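Local coordinates for protein OsmC family peroxiredoxin (Aquifex aeolicus, PDB 2E8E) that probably reduces peroxides as a thiol-dependent OsmC-family peroxiredoxin, although its physiological substrate is not established, at residues 37-42 / 81-86; 48-53 / 96-101; 100-105 / 124-129. One frame throughout, in Å; residues are numbered along the deposited sequence.

Interaction 1 (37-42 / 81-86); sequences LLLVSI and EEIEIK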
ATOM      1  N   LEU A  37      -4.435  -1.130   3.669  1.00 15.01           N
ATOM      2  CA  LEU A  37      -4.009  -0.106   2.718  1.00 16.55           C
ATOM      3  C   LEU A  37      -3.157  -0.712   1.603  1.00 14.38           C
ATOM      4  O   LEU A  37      -3.171  -0.223   0.473  1.00 14.36           O
ATOM      5  CB  LEU A  37      -3.232   1.017   3.420  1.00 17.65           C
ATOM      6  CG  LEU A  37      -4.109   2.012   4.186  1.00 22.99           C
ATOM      7  CD1 LEU A  37      -3.243   3.107   4.795  1.00 23.51           C
ATOM      8  CD2 LEU A  37      -5.133   2.623   3.225  1.00 23.83           C
ATOM      9  N   LEU A  38      -2.415  -1.772   1.909  1.00 13.38           N
ATOM     10  CA  LEU A  38      -1.618  -2.413   0.866  1.00 13.82           C
ATOM     11  C   LEU A  38      -2.579  -2.997  -0.171  1.00 14.83           C
ATOM     12  O   LEU A  38      -2.349  -2.886  -1.378  1.00 14.34           O
ATOM     13  CB  LEU A  38      -0.730  -3.527   1.446  1.00 14.17           C
ATOM     14  CG  LEU A  38      -0.032  -4.402   0.390  1.00 13.83           C
ATOM     15  CD1 LEU A  38       0.851  -3.524  -0.497  1.00 13.84           C
ATOM     16  CD2 LEU A  38       0.806  -5.480   1.065  1.00 15.43           C
ATOM     17  N   LEU A  39      -3.658  -3.620   0.296  1.00 15.07           N
ATOM     18  CA  LEU A  39      -4.627  -4.193  -0.636  1.00 14.27           C
ATOM     19  C   LEU A  39      -5.276  -3.075  -1.451  1.00 15.57           C
ATOM     20  O   LEU A  39      -5.556  -3.242  -2.641  1.00 14.05           O
ATOM     21  CB  LEU A  39      -5.696  -4.999   0.109  1.00 13.74           C
ATOM     22  CG  LEU A  39      -5.220  -6.284   0.793  1.00 15.36           C
ATOM     23  CD1 LEU A  39      -6.398  -6.936   1.493  1.00 17.07           C
ATOM     24  CD2 LEU A  39      -4.625  -7.250  -0.236  1.00 16.35           C
ATOM     25  N   VAL A  40      -5.521  -1.932  -0.820  1.00 14.03           N
ATOM     26  CA  VAL A  40      -6.111  -0.814  -1.550  1.00 15.47           C
ATOM     27  C   VAL A  40      -5.132  -0.332  -2.623  1.00 15.47           C
ATOM     28  O   VAL A  40      -5.537  -0.021  -3.748  1.00 15.97           O
ATOM     29  CB  VAL A  40      -6.466   0.372  -0.605  1.00 14.22           C
ATOM     30  CG1 VAL A  40      -6.845   1.604  -1.425  1.00 14.71           C
ATOM     31  CG2 VAL A  40      -7.622  -0.019   0.303  1.00 16.11           C
ATOM     32  N   SER A  41      -3.845  -0.278  -2.284  1.00 15.01           N
ATOM     33  CA  SER A  41      -2.831   0.167  -3.242  1.00 14.79           C
ATOM     34  C   SER A  41      -2.788  -0.771  -4.444  1.00 14.95           C
ATOM     35  O   SER A  41      -2.727  -0.332  -5.594  1.00 16.28           O
ATOM     36  CB  SER A  41      -1.451   0.214  -2.573  1.00 17.89           C
ATOM     37  OG  SER A  41      -1.475   1.097  -1.466  1.00 25.71           O
ATOM     38  N   ILE A  42      -2.818  -2.067  -4.168  1.00 14.52           N
ATOM     39  CA  ILE A  42      -2.800  -3.072  -5.222  1.00 14.48           C
ATOM     40  C   ILE A  42      -4.046  -2.952  -6.098  1.00 15.10           C
ATOM     41  O   ILE A  42      -3.953  -2.880  -7.329  1.00 13.81           O
ATOM     42  CB  ILE A  42      -2.762  -4.498  -4.619  1.00 15.02           C
ATOM     43  CG1 ILE A  42      -1.416  -4.738  -3.924  1.00 12.91           C
ATOM     44  CG2 ILE A  42      -3.017  -5.534  -5.706  1.00 15.93           C
ATOM     45  CD1 ILE A  42      -1.384  -6.027  -3.098  1.00 14.68           C
ATOM     46  N   GLU A  81       0.067 -14.681   2.675  1.00 18.34           N
ATOM     47  CA  GLU A  81       0.552 -15.885   2.016  1.00 21.64           C
ATOM     48  C   GLU A  81      -0.266 -16.079   0.748  1.00 20.65           C
ATOM     49  O   GLU A  81       0.151 -16.767  -0.188  1.00 21.82           O
ATOM     50  CB  GLU A  81       0.392 -17.106   2.924  1.00 26.44           C
ATOM     51  CG  GLU A  81       1.073 -16.963   4.275  1.00 34.72           C
ATOM     52  CD  GLU A  81       1.713 -18.253   4.752  1.00 37.68           C
ATOM     53  OE1 GLU A  81       1.031 -19.299   4.760  1.00 42.36           O
ATOM     54  OE2 GLU A  81       2.904 -18.219   5.125  1.00 42.96           O
ATOM     55  N   GLU A  82      -1.434 -15.452   0.724  1.00 19.67           N
ATOM     56  CA  GLU A  82      -2.332 -15.551  -0.414  1.00 19.91           C
ATOM     57  C   GLU A  82      -3.123 -14.264  -0.572  1.00 19.59           C
ATOM     58  O   GLU A  82      -3.532 -13.653   0.412  1.00 18.73           O
ATOM     59  CB  GLU A  82      -3.293 -16.729  -0.212  1.00 22.76           C
ATOM     60  CG  GLU A  82      -4.491 -16.741  -1.144  1.00 27.51           C
ATOM     61  CD  GLU A  82      -5.479 -17.849  -0.815  1.00 30.19           C
ATOM     62  OE1 GLU A  82      -6.698 -17.597  -0.903  1.00 31.50           O
ATOM     63  OE2 GLU A  82      -5.041 -18.970  -0.476  1.00 30.87           O
ATOM     64  N   ILE A  83      -3.311 -13.842  -1.816  1.00 18.77           N
ATOM     65  CA  ILE A  83      -4.097 -12.650  -2.102  1.00 17.30           C
ATOM     66  C   ILE A  83      -5.031 -13.002  -3.245  1.00 18.10           C
ATOM     67  O   ILE A  83      -4.579 -13.390  -4.322  1.00 18.97           O
ATOM     68  CB  ILE A  83      -3.230 -11.452  -2.552  1.00 17.45           C
ATOM     69  CG1 ILE A  83      -2.253 -11.057  -1.443  1.00 17.28           C
ATOM     70  CG2 ILE A  83      -4.142 -10.267  -2.900  1.00 18.95           C
ATOM     71  CD1 ILE A  83      -1.394  -9.860  -1.783  1.00 19.80           C
ATOM     72  N   GLU A  84      -6.331 -12.888  -2.997  1.00 19.04           N
ATOM     73  CA  GLU A  84      -7.329 -13.172  -4.019  1.00 20.93           C
ATOM     74  C   GLU A  84      -7.857 -11.851  -4.534  1.00 18.92           C
ATOM     75  O   GLU A  84      -8.212 -10.971  -3.745  1.00 19.93           O
ATOM     76  CB  GLU A  84      -8.498 -13.968  -3.441  1.00 23.57           C
ATOM     77  CG  GLU A  84      -8.174 -15.376  -3.009  1.00 31.86           C
ATOM     78  CD  GLU A  84      -9.416 -16.121  -2.558  1.00 36.46           C
ATOM     79  OE1 GLU A  84     -10.348 -16.269  -3.379  1.00 39.44           O
ATOM     80  OE2 GLU A  84      -9.468 -16.550  -1.386  1.00 40.03           O
ATOM     81  N   ILE A  85      -7.909 -11.705  -5.853  1.00 17.74           N
ATOM     82  CA  ILE A  85      -8.416 -10.478  -6.441  1.00 17.07           C
ATOM     83  C   ILE A  85      -9.480 -10.849  -7.453  1.00 16.57           C
ATOM     84  O   ILE A  85      -9.231 -11.647  -8.360  1.00 18.40           O
ATOM     85  CB  ILE A  85      -7.317  -9.680  -7.174  1.00 17.91           C
ATOM     86  CG1 ILE A  85      -6.123  -9.436  -6.246  1.00 18.96           C
ATOM     87  CG2 ILE A  85      -7.887  -8.351  -7.652  1.00 19.49           C
ATOM     88  CD1 ILE A  85      -4.974  -8.694  -6.900  1.00 22.07           C
ATOM     89  N   LYS A  86     -10.665 -10.273  -7.290  1.00 17.33           N
ATOM     90  CA  LYS A  86     -11.770 -10.530  -8.202  1.00 20.68           C
ATOM     91  C   LYS A  86     -12.200  -9.217  -8.842  1.00 21.47           C
ATOM     92  O   LYS A  86     -12.538  -8.259  -8.143  1.00 21.38           O
ATOM     93  CB  LYS A  86     -12.951 -11.145  -7.448  1.00 23.56           C
ATOM     94  CG  LYS A  86     -14.157 -11.444  -8.325  1.00 29.45           C
ATOM     95  CD  LYS A  86     -15.295 -12.030  -7.503  1.00 32.47           C
ATOM     96  CE  LYS A  86     -16.506 -12.312  -8.369  1.00 37.24           C
ATOM     97  NZ  LYS A  86     -16.172 -13.251  -9.474  1.00 39.69           N
TER
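Ile83, on the strand, and Ile42, on the helix, bury most of the surface in this contact, and they do so through their methyl groups. Their side chains meet tip to tip, Ile42 CD1 lying 4.1 Å from Ile83 CD1. Both residues hold CG1 anti to the carbonyl carbon (chi1 -68° in Ile42, -62° in Ile83), with the chain extended beyond it, which carries each delta methyl far enough to bridge two backbones whose axes stay 11.0 Å apart. The shorter branch of Ile42 is used as well: CG2 sits 3.9 Å from CD1 of Ile85, two residues along the strand and on the same face, where the two side chains pass at a slant. Leu39, one turn back on the helix, brings CD2 to 4.1 Å from CG2 of Ile83, the two side chains lying alongside each other and running opposite ways. Ile83 is thus met on both its branches, CD1 by Ile42 and CG2 by Leu39. All four residues are buried, and what holds them together is dispersion between methyl groups. Segment 37-42 of the helix crosses strand residues 82-86 at -45°. Around the contact, Val112, Leu113 and Val116 of helix 111-116 and Leu68 of strand 60-72 pack on Ile42, while Val6 of the second subunit reaches Leu39.

Interaction 2 (48-53 / 96-101); sequences VDVYHI and KALEQA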
ATOM      1  N   VAL A  48      -6.732   1.123 -12.169  1.00 19.96           N
ATOM      2  CA  VAL A  48      -6.438   2.215 -13.087  1.00 20.08           C
ATOM      3  C   VAL A  48      -6.087   1.625 -14.458  1.00 19.80           C
ATOM      4  O   VAL A  48      -6.532   2.130 -15.490  1.00 19.41           O
ATOM      5  CB  VAL A  48      -5.262   3.073 -12.562  1.00 20.72           C
ATOM      6  CG1 VAL A  48      -4.802   4.059 -13.628  1.00 20.48           C
ATOM      7  CG2 VAL A  48      -5.701   3.826 -11.311  1.00 21.66           C
ATOM      8  N   ASP A  49      -5.302   0.550 -14.456  1.00 20.30           N
ATOM      9  CA  ASP A  49      -4.906  -0.111 -15.704  1.00 18.73           C
ATOM     10  C   ASP A  49      -6.130  -0.678 -16.413  1.00 19.17           C
ATOM     11  O   ASP A  49      -6.317  -0.493 -17.618  1.00 21.24           O
ATOM     12  CB  ASP A  49      -3.959  -1.291 -15.454  1.00 19.25           C
ATOM     13  CG  ASP A  49      -2.644  -0.888 -14.815  1.00 20.81           C
ATOM     14  OD1 ASP A  49      -2.120   0.208 -15.108  1.00 22.59           O
ATOM     15  OD2 ASP A  49      -2.118  -1.704 -14.030  1.00 24.14           O
ATOM     16  N   VAL A  50      -6.951  -1.398 -15.656  1.00 19.31           N
ATOM     17  CA  VAL A  50      -8.140  -2.021 -16.216  1.00 21.60           C
ATOM     18  C   VAL A  50      -9.083  -0.979 -16.804  1.00 22.80           C
ATOM     19  O   VAL A  50      -9.625  -1.169 -17.894  1.00 24.28           O
ATOM     20  CB  VAL A  50      -8.863  -2.870 -15.147  1.00 19.32           C
ATOM     21  CG1 VAL A  50     -10.188  -3.394 -15.691  1.00 19.81           C
ATOM     22  CG2 VAL A  50      -7.969  -4.033 -14.740  1.00 19.38           C
ATOM     23  N   TYR A  51      -9.263   0.131 -16.096  1.00 23.13           N
ATOM     24  CA  TYR A  51     -10.141   1.189 -16.583  1.00 24.46           C
ATOM     25  C   TYR A  51      -9.662   1.702 -17.938  1.00 24.51           C
ATOM     26  O   TYR A  51     -10.433   1.760 -18.900  1.00 25.12           O
ATOM     27  CB  TYR A  51     -10.178   2.354 -15.593  1.00 24.42           C
ATOM     28  CG  TYR A  51     -11.071   3.490 -16.036  1.00 25.61           C
ATOM     29  CD1 TYR A  51     -12.428   3.503 -15.715  1.00 25.56           C
ATOM     30  CD2 TYR A  51     -10.561   4.543 -16.796  1.00 26.46           C
ATOM     31  CE1 TYR A  51     -13.259   4.546 -16.142  1.00 29.93           C
ATOM     32  CE2 TYR A  51     -11.379   5.586 -17.228  1.00 29.55           C
ATOM     33  CZ  TYR A  51     -12.724   5.582 -16.897  1.00 29.84           C
ATOM     34  OH  TYR A  51     -13.529   6.617 -17.326  1.00 31.86           O
ATOM     35  N   HIS A  52      -8.389   2.072 -18.006  1.00 23.33           N
ATOM     36  CA  HIS A  52      -7.807   2.592 -19.239  1.00 26.15           C
ATOM     37  C   HIS A  52      -7.840   1.606 -20.398  1.00 25.09           C
ATOM     38  O   HIS A  52      -8.113   1.991 -21.532  1.00 24.25           O
ATOM     39  CB  HIS A  52      -6.366   3.041 -19.000  1.00 28.59           C
ATOM     40  CG  HIS A  52      -6.253   4.272 -18.159  1.00 32.79           C
ATOM     41  ND1 HIS A  52      -6.984   5.412 -18.415  1.00 35.37           N
ATOM     42  CD2 HIS A  52      -5.487   4.551 -17.079  1.00 35.35           C
ATOM     43  CE1 HIS A  52      -6.674   6.340 -17.528  1.00 36.67           C
ATOM     44  NE2 HIS A  52      -5.767   5.844 -16.706  1.00 35.86           N
ATOM     45  N   ILE A  53      -7.563   0.337 -20.116  1.00 23.88           N
ATOM     46  CA  ILE A  53      -7.565  -0.680 -21.161  1.00 24.47           C
ATOM     47  C   ILE A  53      -8.979  -0.941 -21.672  1.00 25.05           C
ATOM     48  O   ILE A  53      -9.202  -1.003 -22.882  1.00 26.68           O
ATOM     49  CB  ILE A  53      -6.928  -1.989 -20.655  1.00 23.54           C
ATOM     50  CG1 ILE A  53      -5.435  -1.756 -20.390  1.00 24.26           C
ATOM     51  CG2 ILE A  53      -7.123  -3.103 -21.682  1.00 23.50           C
ATOM     52  CD1 ILE A  53      -4.736  -2.901 -19.676  1.00 24.30           C
ATOM     53  N   LYS A  96     -14.032 -11.134 -22.905  1.00 32.04           N
ATOM     54  CA  LYS A  96     -12.716 -11.185 -23.540  1.00 31.13           C
ATOM     55  C   LYS A  96     -11.922  -9.900 -23.312  1.00 30.06           C
ATOM     56  O   LYS A  96     -10.700  -9.934 -23.141  1.00 29.16           O
ATOM     57  CB  LYS A  96     -12.854 -11.419 -25.045  1.00 34.23           C
ATOM     58  CG  LYS A  96     -13.537 -10.279 -25.783  1.00 38.24           C
ATOM     59  CD  LYS A  96     -13.470 -10.467 -27.291  1.00 40.80           C
ATOM     60  CE  LYS A  96     -14.184  -9.334 -28.009  1.00 42.79           C
ATOM     61  NZ  LYS A  96     -13.705  -7.994 -27.558  1.00 44.22           N
ATOM     62  N   ALA A  97     -12.618  -8.767 -23.327  1.00 27.34           N
ATOM     63  CA  ALA A  97     -11.974  -7.478 -23.119  1.00 26.69           C
ATOM     64  C   ALA A  97     -11.528  -7.355 -21.666  1.00 24.91           C
ATOM     65  O   ALA A  97     -10.428  -6.873 -21.390  1.00 26.24           O
ATOM     66  CB  ALA A  97     -12.929  -6.339 -23.476  1.00 26.25           C
ATOM     67  N   LEU A  98     -12.379  -7.792 -20.740  1.00 23.73           N
ATOM     68  CA  LEU A  98     -12.034  -7.720 -19.322  1.00 23.67           C
ATOM     69  C   LEU A  98     -10.847  -8.633 -19.044  1.00 24.21           C
ATOM     70  O   LEU A  98      -9.928  -8.261 -18.318  1.00 23.29           O
ATOM     71  CB  LEU A  98     -13.220  -8.125 -18.442  1.00 22.84           C
ATOM     72  CG  LEU A  98     -12.913  -8.109 -16.936  1.00 23.30           C
ATOM     73  CD1 LEU A  98     -12.470  -6.710 -16.516  1.00 20.17           C
ATOM     74  CD2 LEU A  98     -14.138  -8.538 -16.143  1.00 22.15           C
ATOM     75  N   GLU A  99     -10.862  -9.831 -19.625  1.00 23.27           N
ATOM     76  CA  GLU A  99      -9.758 -10.761 -19.424  1.00 24.34           C
ATOM     77  C   GLU A  99      -8.436 -10.153 -19.899  1.00 24.45           C
ATOM     78  O   GLU A  99      -7.418 -10.251 -19.209  1.00 23.25           O
ATOM     79  CB  GLU A  99     -10.019 -12.079 -20.162  1.00 25.45           C
ATOM     80  CG  GLU A  99      -8.798 -12.996 -20.226  1.00 25.81           C
ATOM     81  CD  GLU A  99      -9.123 -14.383 -20.751  1.00 30.49           C
ATOM     82  OE1 GLU A  99     -10.040 -14.508 -21.589  1.00 31.60           O
ATOM     83  OE2 GLU A  99      -8.448 -15.349 -20.335  1.00 31.93           O
ATOM     84  N   GLN A 100      -8.450  -9.522 -21.071  1.00 23.76           N
ATOM     85  CA  GLN A 100      -7.238  -8.903 -21.605  1.00 24.38           C
ATOM     86  C   GLN A 100      -6.752  -7.764 -20.710  1.00 23.25           C
ATOM     87  O   GLN A 100      -5.551  -7.601 -20.497  1.00 22.08           O
ATOM     88  CB  GLN A 100      -7.484  -8.351 -23.008  1.00 28.08           C
ATOM     89  CG  GLN A 100      -7.669  -9.405 -24.083  1.00 34.91           C
ATOM     90  CD  GLN A 100      -7.838  -8.789 -25.457  1.00 39.16           C
ATOM     91  OE1 GLN A 100      -6.961  -8.074 -25.941  1.00 42.67           O
ATOM     92  NE2 GLN A 100      -8.973  -9.060 -26.094  1.00 43.34           N
ATOM     93  N   ALA A 101      -7.692  -6.977 -20.197  1.00 22.23           N
ATOM     94  CA  ALA A 101      -7.350  -5.855 -19.328  1.00 20.68           C
ATOM     95  C   ALA A 101      -6.740  -6.359 -18.024  1.00 21.02           C
ATOM     96  O   ALA A 101      -5.754  -5.807 -17.537  1.00 21.04           O
ATOM     97  CB  ALA A 101      -8.593  -5.021 -19.037  1.00 20.80           C
TER
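Ala101 is the small bump of this helix pair, and Ile53 and Val50 of the facing helix make the hollow that takes it. Its CB lies 3.6 Å from CG2 of Ile53 and 4.0 Å from CG1 of Val50, so one methyl group is received between two branched side chains a turn apart. Ile53 wraps round the alanine: CG2, anti to the backbone N, covers CB and CA, while the other branch carries CD1 to 3.7 Å from the carbonyl oxygen of Ala101. Val50 uses both of its methyls, CG1 on the alanine CB and CG2 at 4.0 Å from that same Ala101 O. A second, shallower contact lies beside the first, where Leu98 CD1 meets Val50 CG1 at 4.1 Å. Leu98 starts out pointing away from the other helix, and only the end of its side chain comes back to it. Shortening Ile53 to an alanine would remove CG2 and the CD1 branch and would probably open a gap beside Ala101, leaving its CB and O covered mainly by Val50. Because the bump is so small, the backbones come close, with CA of Val50 only 5.0 Å from CA of Ala101, and the axes of segments 48-53 and 96-101 approach to 9.2 Å. Tyr87 and Ala89 of strand 80-90 lie against Val50 and Leu98 respectively. An obliquely crossed helix pair, its N-to-C directions 137° apart, packed on a mixed sheet is consistent with the alpha+beta fold of OsmC-like proteins.

Interaction 3 (100-105 / 124-129); sequences QAVKLS and ISWEVK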
ATOM      1  N   GLN A 100      -8.450  -9.522 -21.071  1.00 23.76           N
ATOM      2  CA  GLN A 100      -7.238  -8.903 -21.605  1.00 24.38           C
ATOM      3  C   GLN A 100      -6.752  -7.764 -20.710  1.00 23.25           C
ATOM      4  O   GLN A 100      -5.551  -7.601 -20.497  1.00 22.08           O
ATOM      5  CB  GLN A 100      -7.484  -8.351 -23.008  1.00 28.08           C
ATOM      6  CG  GLN A 100      -7.669  -9.405 -24.083  1.00 34.91           C
ATOM      7  CD  GLN A 100      -7.838  -8.789 -25.457  1.00 39.16           C
ATOM      8  OE1 GLN A 100      -6.961  -8.074 -25.941  1.00 42.67           O
ATOM      9  NE2 GLN A 100      -8.973  -9.060 -26.094  1.00 43.34           N
ATOM     10  N   ALA A 101      -7.692  -6.977 -20.197  1.00 22.23           N
ATOM     11  CA  ALA A 101      -7.350  -5.855 -19.328  1.00 20.68           C
ATOM     12  C   ALA A 101      -6.740  -6.359 -18.024  1.00 21.02           C
ATOM     13  O   ALA A 101      -5.754  -5.807 -17.537  1.00 21.04           O
ATOM     14  CB  ALA A 101      -8.593  -5.021 -19.037  1.00 20.80           C
ATOM     15  N   VAL A 102      -7.330  -7.411 -17.461  1.00 20.82           N
ATOM     16  CA  VAL A 102      -6.833  -7.978 -16.213  1.00 21.38           C
ATOM     17  C   VAL A 102      -5.456  -8.615 -16.383  1.00 22.14           C
ATOM     18  O   VAL A 102      -4.579  -8.452 -15.529  1.00 21.21           O
ATOM     19  CB  VAL A 102      -7.823  -9.022 -15.652  1.00 21.03           C
ATOM     20  CG1 VAL A 102      -7.203  -9.758 -14.476  1.00 21.71           C
ATOM     21  CG2 VAL A 102      -9.106  -8.325 -15.209  1.00 22.08           C
ATOM     22  N   LYS A 103      -5.252  -9.331 -17.485  1.00 21.44           N
ATOM     23  CA  LYS A 103      -3.957  -9.959 -17.716  1.00 22.98           C
ATOM     24  C   LYS A 103      -2.855  -8.941 -17.991  1.00 22.29           C
ATOM     25  O   LYS A 103      -1.748  -9.061 -17.463  1.00 22.03           O
ATOM     26  CB  LYS A 103      -4.046 -10.970 -18.862  1.00 24.40           C
ATOM     27  CG  LYS A 103      -4.889 -12.181 -18.504  1.00 27.33           C
ATOM     28  CD  LYS A 103      -4.830 -13.244 -19.583  1.00 32.08           C
ATOM     29  CE  LYS A 103      -5.676 -14.443 -19.200  1.00 33.72           C
ATOM     30  NZ  LYS A 103      -5.304 -14.968 -17.857  1.00 33.96           N
ATOM     31  N   LEU A 104      -3.153  -7.933 -18.805  1.00 21.09           N
ATOM     32  CA  LEU A 104      -2.158  -6.911 -19.103  1.00 21.20           C
ATOM     33  C   LEU A 104      -1.772  -6.167 -17.830  1.00 20.88           C
ATOM     34  O   LEU A 104      -0.608  -5.836 -17.624  1.00 20.91           O
ATOM     35  CB  LEU A 104      -2.692  -5.916 -20.131  1.00 21.82           C
ATOM     36  CG  LEU A 104      -2.664  -6.412 -21.578  1.00 24.36           C
ATOM     37  CD1 LEU A 104      -3.341  -5.389 -22.481  1.00 25.51           C
ATOM     38  CD2 LEU A 104      -1.218  -6.638 -22.006  1.00 25.87           C
ATOM     39  N   SER A 105      -2.755  -5.906 -16.977  1.00 21.25           N
ATOM     40  CA  SER A 105      -2.486  -5.206 -15.731  1.00 21.20           C
ATOM     41  C   SER A 105      -1.629  -6.046 -14.789  1.00 22.34           C
ATOM     42  O   SER A 105      -0.545  -5.627 -14.380  1.00 22.60           O
ATOM     43  CB  SER A 105      -3.797  -4.836 -15.033  1.00 21.32           C
ATOM     44  OG  SER A 105      -3.539  -4.211 -13.783  1.00 19.77           O
ATOM     45  N   ILE A 124      -6.279 -14.777  -9.185  1.00 22.76           N
ATOM     46  CA  ILE A 124      -7.042 -13.777  -9.916  1.00 22.13           C
ATOM     47  C   ILE A 124      -8.254 -14.345 -10.645  1.00 23.25           C
ATOM     48  O   ILE A 124      -8.182 -15.414 -11.255  1.00 24.49           O
ATOM     49  CB  ILE A 124      -6.131 -13.074 -10.937  1.00 23.37           C
ATOM     50  CG1 ILE A 124      -4.950 -12.430 -10.204  1.00 25.80           C
ATOM     51  CG2 ILE A 124      -6.914 -12.033 -11.720  1.00 23.19           C
ATOM     52  CD1 ILE A 124      -3.888 -11.885 -11.120  1.00 28.10           C
ATOM     53  N   SER A 125      -9.365 -13.621 -10.575  1.00 21.82           N
ATOM     54  CA  SER A 125     -10.595 -14.028 -11.244  1.00 23.40           C
ATOM     55  C   SER A 125     -11.331 -12.784 -11.713  1.00 23.16           C
ATOM     56  O   SER A 125     -11.067 -11.680 -11.241  1.00 21.73           O
ATOM     57  CB  SER A 125     -11.491 -14.826 -10.298  1.00 25.30           C
ATOM     58  OG  SER A 125     -11.923 -14.031  -9.210  1.00 26.62           O
ATOM     59  N   TRP A 126     -12.261 -12.956 -12.641  1.00 23.61           N
ATOM     60  CA  TRP A 126     -13.007 -11.816 -13.143  1.00 24.61           C
ATOM     61  C   TRP A 126     -14.333 -12.270 -13.714  1.00 26.53           C
ATOM     62  O   TRP A 126     -14.539 -13.456 -13.978  1.00 26.32           O
ATOM     63  CB  TRP A 126     -12.195 -11.092 -14.219  1.00 24.65           C
ATOM     64  CG  TRP A 126     -11.864 -11.967 -15.387  1.00 26.27           C
ATOM     65  CD1 TRP A 126     -12.653 -12.222 -16.474  1.00 27.72           C
ATOM     66  CD2 TRP A 126     -10.677 -12.749 -15.559  1.00 27.38           C
ATOM     67  NE1 TRP A 126     -12.030 -13.119 -17.310  1.00 27.04           N
ATOM     68  CE2 TRP A 126     -10.817 -13.460 -16.771  1.00 28.53           C
ATOM     69  CE3 TRP A 126      -9.511 -12.922 -14.802  1.00 29.00           C
ATOM     70  CZ2 TRP A 126      -9.832 -14.330 -17.248  1.00 28.29           C
ATOM     71  CZ3 TRP A 126      -8.531 -13.787 -15.276  1.00 29.82           C
ATOM     72  CH2 TRP A 126      -8.701 -14.483 -16.489  1.00 30.91           C
ATOM     73  N   GLU A 127     -15.236 -11.317 -13.896  1.00 25.30           N
ATOM     74  CA  GLU A 127     -16.541 -11.622 -14.447  1.00 28.35           C
ATOM     75  C   GLU A 127     -17.199 -10.345 -14.924  1.00 27.56           C
ATOM     76  O   GLU A 127     -16.907  -9.253 -14.431  1.00 24.63           O
ATOM     77  CB  GLU A 127     -17.427 -12.301 -13.401  1.00 31.49           C
ATOM     78  CG  GLU A 127     -17.862 -11.405 -12.258  1.00 36.94           C
ATOM     79  CD  GLU A 127     -18.806 -12.110 -11.298  1.00 40.71           C
ATOM     80  OE1 GLU A 127     -18.381 -13.097 -10.661  1.00 42.71           O
ATOM     81  OE2 GLU A 127     -19.974 -11.681 -11.183  1.00 43.44           O
ATOM     82  N   VAL A 128     -18.084 -10.487 -15.899  1.00 26.69           N
ATOM     83  CA  VAL A 128     -18.791  -9.341 -16.428  1.00 26.31           C
ATOM     84  C   VAL A 128     -20.266  -9.442 -16.099  1.00 26.53           C
ATOM     85  O   VAL A 128     -20.840 -10.532 -16.059  1.00 25.49           O
ATOM     86  CB  VAL A 128     -18.644  -9.245 -17.963  1.00 27.37           C
ATOM     87  CG1 VAL A 128     -19.564  -8.162 -18.505  1.00 30.63           C
ATOM     88  CG2 VAL A 128     -17.202  -8.948 -18.330  1.00 29.17           C
ATOM     89  N   LYS A 129     -20.864  -8.291 -15.828  1.00 25.60           N
ATOM     90  CA  LYS A 129     -22.282  -8.202 -15.552  1.00 26.72           C
ATOM     91  C   LYS A 129     -22.764  -7.287 -16.659  1.00 26.54           C
ATOM     92  O   LYS A 129     -22.541  -6.077 -16.621  1.00 25.20           O
ATOM     93  CB  LYS A 129     -22.536  -7.578 -14.178  1.00 29.95           C
ATOM     94  CG  LYS A 129     -22.550  -8.584 -13.039  1.00 35.21           C
ATOM     95  CD  LYS A 129     -23.747  -9.522 -13.164  1.00 39.53           C
ATOM     96  CE  LYS A 129     -23.798 -10.526 -12.026  1.00 41.57           C
ATOM     97  NZ  LYS A 129     -24.993 -11.416 -12.128  1.00 44.23           N
TER
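Val102 holds CG1 anti to the backbone N (chi1 171°), and this one methyl meets both strand residues: Ile124 CG2 at 3.6 Å and Trp126 CE3 at 3.9 Å. Trp126 has chi1 at 60°, which sets CG between its own backbone N and carbonyl carbon and lays the indole up against the helix. Val102 and Ile124 overlap flank to flank, their side chains heading in opposing senses, whereas Val102 and the tryptophan pass at a slant, the methyl coming obliquely to the six-membered ring. Further round that ring, at CH2, stands Lys103. Its chain is extended until a bend at chi4 (-54°) turns the amino group inward, leaving NZ 3.7 Å from Trp126 CH2 and CE 4.1 Å from the same carbon. The lysine chain stands roughly perpendicular to the indole, and NZ, too, approaches the ring obliquely. The six-membered ring is therefore touched at two places, by a buried valine on its CE3 side and by an exposed lysine at CH2. The pyrrole part is held from elsewhere on the same helix, where the N-H of NE1 is hydrogen-bonded to Glu95 OE2; Leu98 and Glu99 also pack on the indole. Chemically, helix 95-109 is joined to strand 121-130, the outermost of this chain's mixed sheet, by an apolar seam that grows more polar toward its rim: methyl groups and indole carbon give cohesion inside, while the lysine lies against CH2 with NZ and CE, and its ammonium group probably remains open to solvent.

Overall arrangement
From the N terminus, helix 34-56 comes first and serves two contacts: residues 37-42 wait for strand 80-90 to close interaction 1, and residues 48-53 wait for helix 95-109 to close interaction 2. The two loops cross, since their segments alternate along the chain. Interaction 3 starts within the second segment of interaction 2, sharing Gln100 and Ala101, and closes at strand 121-130. It follows interaction 1 in series, yet the two touch in the sheet, where Lys86 forms a salt bridge with Glu127. Interactions 2 and 3 also meet through Asp49 and Ser105. Together they bind both helices to the mixed sheet and to each other.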